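Local coordinates for glycosyl hydrolases family 2, sugar binding domain protein (Bacteroides uniformis str. 3978 T3 ii, PDB 6D1P) that probably hydrolyses glycosidic bonds, as a beta-glucuronidase of glycosyl hydrolase family 2 from a human gut bacterium, at residues A[109-114]-A[192-197]; A[361-366]-A[383-388]. All coordinates share one frame; numbering follows the deposited sequence.

Contact 1: A[109-114]-A[192-197]; sequences LEFEGA and RYVNLV
Glu112 OE2 is gripped from two directions: Asn195 ND2 donates to it over 3.1 Å, and a water bonded to it at 2.9 Å also donates to Asn195 OD1, so both ends of the amide are tied to one carboxylate oxygen. The amide N-H comes in on the anti side of OE2, 30° out of the carboxylate plane, and the two side chains cross at about a right angle. The other oxygen, OE1, lies at the edge of the Tyr193 ring, near its plane, 3.9 Å from Tyr193 CD2. An alanine in place of Glu112 would probably leave the Asn195 amide without its carboxylate mate and free to turn, and open a gap beside Tyr193.

Behind these groups runs an antiparallel ladder in the sugar-binding domain. Glu110 and Asn195 form a hydrogen-bonded pair, flanked by the non-hydrogen-bonded pairs Leu109-Leu196 and Phe111-Val194. On the face carrying Phe111, Val194 lies alongside the ring, with Val194 CG2 3.8 Å from Phe111 CD2; Trp137 of the next strand stacks on Phe111. Past the regular pairing, Glu112 N bonds to Tyr193 O and Arg192 N to Gly113 O, while Arg192, extended from CG to NE, reaches back to give Glu112 O an in-plane bond from NH1 of 2.9 Å. Its NH2 goes on to a salt bridge with Glu332, while Glu110 turns to Lys28 and Ile23 N.

The buried charges thus look beyond the strand pair for their counter-ions, and residues 112-113 are held by two backbone bonds and one guanidinium N-H of Arg192.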
loop_
_atom_site.group_PDB
_atom_site.type_symbol
_atom_site.label_atom_id
_atom_site.label_comp_id
_atom_site.label_asym_id
_atom_site.label_seq_id
_atom_site.Cartn_x
_atom_site.Cartn_y
_atom_site.Cartn_z
ATOM N N LEU A 109 23.311 6.789 17.562
ATOM C CA LEU A 109 21.901 7.058 17.352
ATOM C C LEU A 109 21.130 6.295 18.416
ATOM O O LEU A 109 21.328 5.088 18.592
ATOM C CB LEU A 109 21.465 6.636 15.958
ATOM C CG LEU A 109 22.149 7.434 14.851
ATOM C CD1 LEU A 109 21.750 6.888 13.495
ATOM C CD2 LEU A 109 21.766 8.898 14.967
ATOM N N GLU A 110 20.301 7.009 19.154
ATOM C CA GLU A 110 19.490 6.438 20.210
ATOM C C GLU A 110 18.051 6.366 19.727
ATOM O O GLU A 110 17.533 7.343 19.171
ATOM C CB GLU A 110 19.571 7.290 21.476
ATOM C CG GLU A 110 20.305 6.656 22.616
ATOM C CD GLU A 110 20.026 7.372 23.921
ATOM O OE1 GLU A 110 19.192 8.307 23.912
ATOM O OE2 GLU A 110 20.619 6.992 24.947
ATOM N N PHE A 111 17.407 5.224 19.959
ATOM C CA PHE A 111 16.029 4.989 19.535
ATOM C C PHE A 111 15.175 4.797 20.775
ATOM O O PHE A 111 15.326 3.795 21.484
ATOM C CB PHE A 111 15.933 3.771 18.618
ATOM C CG PHE A 111 16.719 3.909 17.356
ATOM C CD1 PHE A 111 18.044 3.550 17.318
ATOM C CD2 PHE A 111 16.127 4.398 16.207
ATOM C CE1 PHE A 111 18.772 3.679 16.159
ATOM C CE2 PHE A 111 16.849 4.533 15.040
ATOM C CZ PHE A 111 18.170 4.178 15.012
ATOM N N GLU A 112 14.283 5.750 21.044
ATOM C CA GLU A 112 13.364 5.578 22.157
ATOM C C GLU A 112 12.254 4.600 21.814
ATOM O O GLU A 112 11.559 4.126 22.721
ATOM C CB GLU A 112 12.783 6.929 22.586
ATOM C CG GLU A 112 13.865 7.919 22.981
ATOM C CD GLU A 112 13.324 9.228 23.544
ATOM O OE1 GLU A 112 12.093 9.392 23.635
ATOM O OE2 GLU A 112 14.146 10.099 23.896
ATOM N N GLY A 113 12.089 4.282 20.531
ATOM C CA GLY A 113 11.152 3.256 20.124
ATOM C C GLY A 113 10.917 3.259 18.632
ATOM O O GLY A 113 10.681 4.320 18.051
ATOM N N ALA A 114 10.972 2.092 17.997
ATOM C CA ALA A 114 10.686 1.983 16.574
ATOM C C ALA A 114 10.122 0.599 16.305
ATOM O O ALA A 114 10.607 -0.388 16.871
ATOM C CB ALA A 114 11.947 2.219 15.735
ATOM N N ARG A 192 8.845 6.957 17.797
ATOM C CA ARG A 192 9.390 7.641 18.958
ATOM C C ARG A 192 10.695 8.296 18.549
ATOM O O ARG A 192 11.331 7.887 17.573
ATOM C CB ARG A 192 9.639 6.713 20.154
ATOM C CG ARG A 192 8.408 6.120 20.721
ATOM C CD ARG A 192 8.753 5.347 21.972
ATOM N NE ARG A 192 7.656 4.474 22.353
ATOM C CZ ARG A 192 7.804 3.356 23.044
ATOM N NH1 ARG A 192 9.013 2.988 23.433
ATOM N NH2 ARG A 192 6.750 2.605 23.347
ATOM N N TYR A 193 11.082 9.297 19.337
ATOM C CA TYR A 193 12.215 10.140 19.006
ATOM C C TYR A 193 13.481 9.335 18.758
ATOM O O TYR A 193 13.768 8.342 19.442
ATOM C CB TYR A 193 12.462 11.140 20.132
ATOM C CG TYR A 193 11.358 12.166 20.250
ATOM C CD1 TYR A 193 11.061 13.016 19.185
ATOM C CD2 TYR A 193 10.614 12.288 21.426
ATOM C CE1 TYR A 193 10.054 13.949 19.282
ATOM C CE2 TYR A 193 9.619 13.223 21.535
ATOM C CZ TYR A 193 9.332 14.049 20.461
ATOM O OH TYR A 193 8.317 14.981 20.557
ATOM N N VAL A 194 14.237 9.787 17.767
ATOM C CA VAL A 194 15.605 9.353 17.539
ATOM C C VAL A 194 16.518 10.492 17.970
ATOM O O VAL A 194 16.253 11.659 17.660
ATOM C CB VAL A 194 15.838 8.968 16.062
ATOM C CG1 VAL A 194 17.239 8.447 15.871
ATOM C CG2 VAL A 194 14.832 7.919 15.640
ATOM N N ASN A 195 17.582 10.147 18.696
ATOM C CA ASN A 195 18.507 11.112 19.274
ATOM C C ASN A 195 19.917 10.866 18.767
ATOM O O ASN A 195 20.360 9.719 18.669
ATOM C CB ASN A 195 18.500 11.035 20.806
ATOM C CG ASN A 195 17.123 11.193 21.375
ATOM O OD1 ASN A 195 16.397 12.131 21.017
ATOM N ND2 ASN A 195 16.728 10.268 22.243
ATOM N N LEU A 196 20.616 11.950 18.440
ATOM C CA LEU A 196 22.059 11.917 18.227
ATOM C C LEU A 196 22.752 12.218 19.551
ATOM O O LEU A 196 22.434 13.220 20.208
ATOM C CB LEU A 196 22.463 12.935 17.159
ATOM C CG LEU A 196 23.940 12.982 16.783
ATOM C CD1 LEU A 196 24.377 11.658 16.174
ATOM C CD2 LEU A 196 24.179 14.140 15.819
ATOM N N VAL A 197 23.666 11.343 19.969
ATOM C CA VAL A 197 24.201 11.404 21.329
ATOM C C VAL A 197 25.707 11.177 21.308
ATOM O O VAL A 197 26.195 10.201 20.722
ATOM C CB VAL A 197 23.518 10.385 22.264
ATOM C CG1 VAL A 197 24.062 10.508 23.690
ATOM C CG2 VAL A 197 22.007 10.580 22.257
HETATM O O HOH W 1 14.110 12.805 22.991
HETATM O O HOH W 2 13.103 5.638 18.101
#

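Contact 2: A[361-366]-A[383-388]; sequences IRLGHY and VWEEIP
Arg362 and Trp384 run side by side, pointing the same way, with the methylene chain of the arginine laid over the indole. Arg362 CD sits 3.5 Å from the centroid of the Trp384 five-membered ring, almost on the ring normal, a CH-pi contact. Arg362 CG is anti to its backbone N (chi1 177°), and the chain stays extended to NE, which carries the guanidinium past the indole to Glu386. There the guanidinium and carboxylate planes are turned 53° apart. Arg362 NE gives Glu386 OE1 a bond of 2.8 Å from above the carboxylate plane, whereas NH2 reaches the syn lone pair of the same oxygen, a side-on grip on one atom within a salt bridge.

The two strands are parallel neighbours in the TIM barrel, joined by helix 370-379 in a beta-alpha-beta unit. Trp384 N bonds to Ile361 O, and Leu363 N to Trp384 O, before 361-366 turns out of the sheet. On the side facing that helix, Leu363 CD1 packs 3.7 Å from Val383 CG1.

His365 lies alongside Glu386, its ring only 25° from the carboxylate plane. His365 ND1 donates to Glu386 OE2 over 2.7 Å, close to the plane of the imidazole but above that of the carboxylate, fixing the ring's rotation while NE2 bonds a glycerol. Arg362 is shared between two carboxylates, since its NH1 is salt-bridged to Glu512. Between the two backbones, a water accepts from Glu386 N at 2.9 Å and lies within hydrogen-bonding distance of Gly364 O and Tyr366 O.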
loop_
_atom_site.group_PDB
_atom_site.type_symbol
_atom_site.label_atom_id
_atom_site.label_comp_id
_atom_site.label_asym_id
_atom_site.label_seq_id
_atom_site.Cartn_x
_atom_site.Cartn_y
_atom_site.Cartn_z
ATOM N N ILE A 361 -2.149 3.651 36.414
ATOM C CA ILE A 361 -2.317 3.399 34.992
ATOM C C ILE A 361 -1.516 2.163 34.599
ATOM O O ILE A 361 -0.382 1.962 35.051
ATOM C CB ILE A 361 -1.917 4.638 34.164
ATOM C CG1 ILE A 361 -2.226 4.415 32.674
ATOM C CG2 ILE A 361 -0.448 5.013 34.415
ATOM C CD1 ILE A 361 -2.110 5.697 31.840
ATOM N N ARG A 362 -2.136 1.326 33.769
ATOM C CA ARG A 362 -1.462 0.244 33.067
ATOM C C ARG A 362 -1.205 0.692 31.632
ATOM O O ARG A 362 -2.136 1.091 30.929
ATOM C CB ARG A 362 -2.308 -1.034 33.105
ATOM C CG ARG A 362 -1.746 -2.235 32.333
ATOM C CD ARG A 362 -2.564 -3.482 32.682
ATOM N NE ARG A 362 -2.353 -4.637 31.799
ATOM C CZ ARG A 362 -3.310 -5.203 31.067
ATOM N NH1 ARG A 362 -4.550 -4.708 31.062
ATOM N NH2 ARG A 362 -3.027 -6.266 30.333
ATOM N N LEU A 363 0.054 0.619 31.204
ATOM C CA LEU A 363 0.510 1.268 29.971
ATOM C C LEU A 363 0.324 0.357 28.751
ATOM O O LEU A 363 1.273 0.013 28.046
ATOM C CB LEU A 363 1.969 1.688 30.122
ATOM C CG LEU A 363 2.263 2.676 31.261
ATOM C CD1 LEU A 363 3.748 2.998 31.328
ATOM C CD2 LEU A 363 1.443 3.955 31.097
ATOM N N GLY A 364 -0.932 0.016 28.479
ATOM C CA GLY A 364 -1.199 -0.867 27.370
ATOM C C GLY A 364 -0.519 -2.205 27.585
ATOM O O GLY A 364 -0.319 -2.658 28.721
ATOM N N HIS A 365 -0.099 -2.825 26.480
ATOM C CA HIS A 365 0.474 -4.159 26.516
ATOM C C HIS A 365 1.949 -4.158 26.137
ATOM O O HIS A 365 2.455 -5.134 25.580
ATOM C CB HIS A 365 -0.322 -5.099 25.608
ATOM C CG HIS A 365 -1.768 -5.199 25.973
ATOM N ND1 HIS A 365 -2.195 -5.460 27.262
ATOM C CD2 HIS A 365 -2.890 -5.055 25.228
ATOM C CE1 HIS A 365 -3.516 -5.496 27.288
ATOM N NE2 HIS A 365 -3.961 -5.249 26.068
ATOM N N TYR A 366 2.659 -3.081 26.450
ATOM C CA TYR A 366 4.061 -2.986 26.057
ATOM C C TYR A 366 4.703 -1.848 26.843
ATOM O O TYR A 366 4.017 -0.963 27.370
ATOM C CB TYR A 366 4.193 -2.757 24.539
ATOM C CG TYR A 366 3.121 -1.825 24.028
ATOM C CD1 TYR A 366 3.241 -0.446 24.180
ATOM C CD2 TYR A 366 1.961 -2.325 23.436
ATOM C CE1 TYR A 366 2.244 0.419 23.720
ATOM C CE2 TYR A 366 0.951 -1.473 22.970
ATOM C CZ TYR A 366 1.101 -0.100 23.128
ATOM O OH TYR A 366 0.113 0.740 22.695
ATOM N N VAL A 383 2.144 2.884 38.298
ATOM C CA VAL A 383 2.319 2.285 36.975
ATOM C C VAL A 383 2.410 0.765 37.053
ATOM O O VAL A 383 3.141 0.216 37.891
ATOM C CB VAL A 383 3.567 2.833 36.264
ATOM C CG1 VAL A 383 3.787 2.080 34.963
ATOM C CG2 VAL A 383 3.426 4.339 36.027
ATOM N N TRP A 384 1.661 0.099 36.159
ATOM C CA TRP A 384 1.818 -1.300 35.775
ATOM C C TRP A 384 2.291 -1.283 34.325
ATOM O O TRP A 384 1.589 -0.775 33.447
ATOM C CB TRP A 384 0.483 -2.049 35.947
ATOM C CG TRP A 384 0.267 -3.443 35.277
ATOM C CD1 TRP A 384 0.944 -3.970 34.210
ATOM C CD2 TRP A 384 -0.729 -4.433 35.633
ATOM N NE1 TRP A 384 0.450 -5.216 33.893
ATOM C CE2 TRP A 384 -0.577 -5.524 34.743
ATOM C CE3 TRP A 384 -1.725 -4.503 36.615
ATOM C CZ2 TRP A 384 -1.386 -6.673 34.810
ATOM C CZ3 TRP A 384 -2.533 -5.621 36.669
ATOM C CH2 TRP A 384 -2.356 -6.702 35.779
ATOM N N GLU A 385 3.483 -1.806 34.072
ATOM C CA GLU A 385 4.011 -1.886 32.717
ATOM C C GLU A 385 4.388 -3.337 32.441
ATOM O O GLU A 385 5.014 -3.984 33.289
ATOM C CB GLU A 385 5.225 -0.958 32.551
ATOM C CG GLU A 385 5.459 -0.466 31.130
ATOM C CD GLU A 385 6.728 0.373 30.991
ATOM O OE1 GLU A 385 6.828 1.156 30.015
ATOM O OE2 GLU A 385 7.639 0.246 31.853
ATOM N N GLU A 386 3.992 -3.850 31.274
ATOM C CA GLU A 386 4.164 -5.260 30.922
ATOM C C GLU A 386 4.868 -5.402 29.580
ATOM O O GLU A 386 4.897 -4.465 28.769
ATOM C CB GLU A 386 2.821 -6.006 30.841
ATOM C CG GLU A 386 1.918 -5.591 29.679
ATOM C CD GLU A 386 0.472 -6.015 29.886
ATOM O OE1 GLU A 386 -0.009 -5.986 31.060
ATOM O OE2 GLU A 386 -0.198 -6.350 28.881
ATOM N N ILE A 387 5.405 -6.600 29.340
ATOM C CA ILE A 387 5.970 -6.955 28.034
ATOM C C ILE A 387 4.873 -7.402 27.076
ATOM O O ILE A 387 3.815 -7.878 27.514
ATOM C CB ILE A 387 7.033 -8.056 28.146
ATOM C CG1 ILE A 387 6.497 -9.274 28.915
ATOM C CG2 ILE A 387 8.316 -7.495 28.717
ATOM C CD1 ILE A 387 7.279 -10.557 28.600
ATOM N N PRO A 388 5.093 -7.292 25.753
ATOM C CA PRO A 388 4.007 -7.585 24.811
ATOM C C PRO A 388 3.855 -9.067 24.484
ATOM O O PRO A 388 3.581 -9.422 23.328
ATOM C CB PRO A 388 4.384 -6.749 23.572
ATOM C CG PRO A 388 5.829 -6.493 23.679
ATOM C CD PRO A 388 6.278 -6.718 25.082
HETATM O O HOH W 3 2.350 -1.987 29.709
#

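Contact 1 belongs to the sugar-binding domain and contact 2 to the TIM barrel; their centres are 21 Å apart, and although their nearest atoms come within about 5 Å they do not touch. Glu332 connects them: its carboxylate forms a salt bridge with Arg192 of contact 1, and its backbone N bonds to the hydroxyl of Tyr366 in contact 2. Tyr134 also serves both, accepting from Arg192 through its carbonyl and stacking on Tyr366. The glycerol, about 3 Å at the nearest atoms from the His365 side chain and probably from the crystallisation liquor, is consistent with a pocket at the C-terminal ends of the barrel strands, where TIM-barrel glycosidases have their active sites.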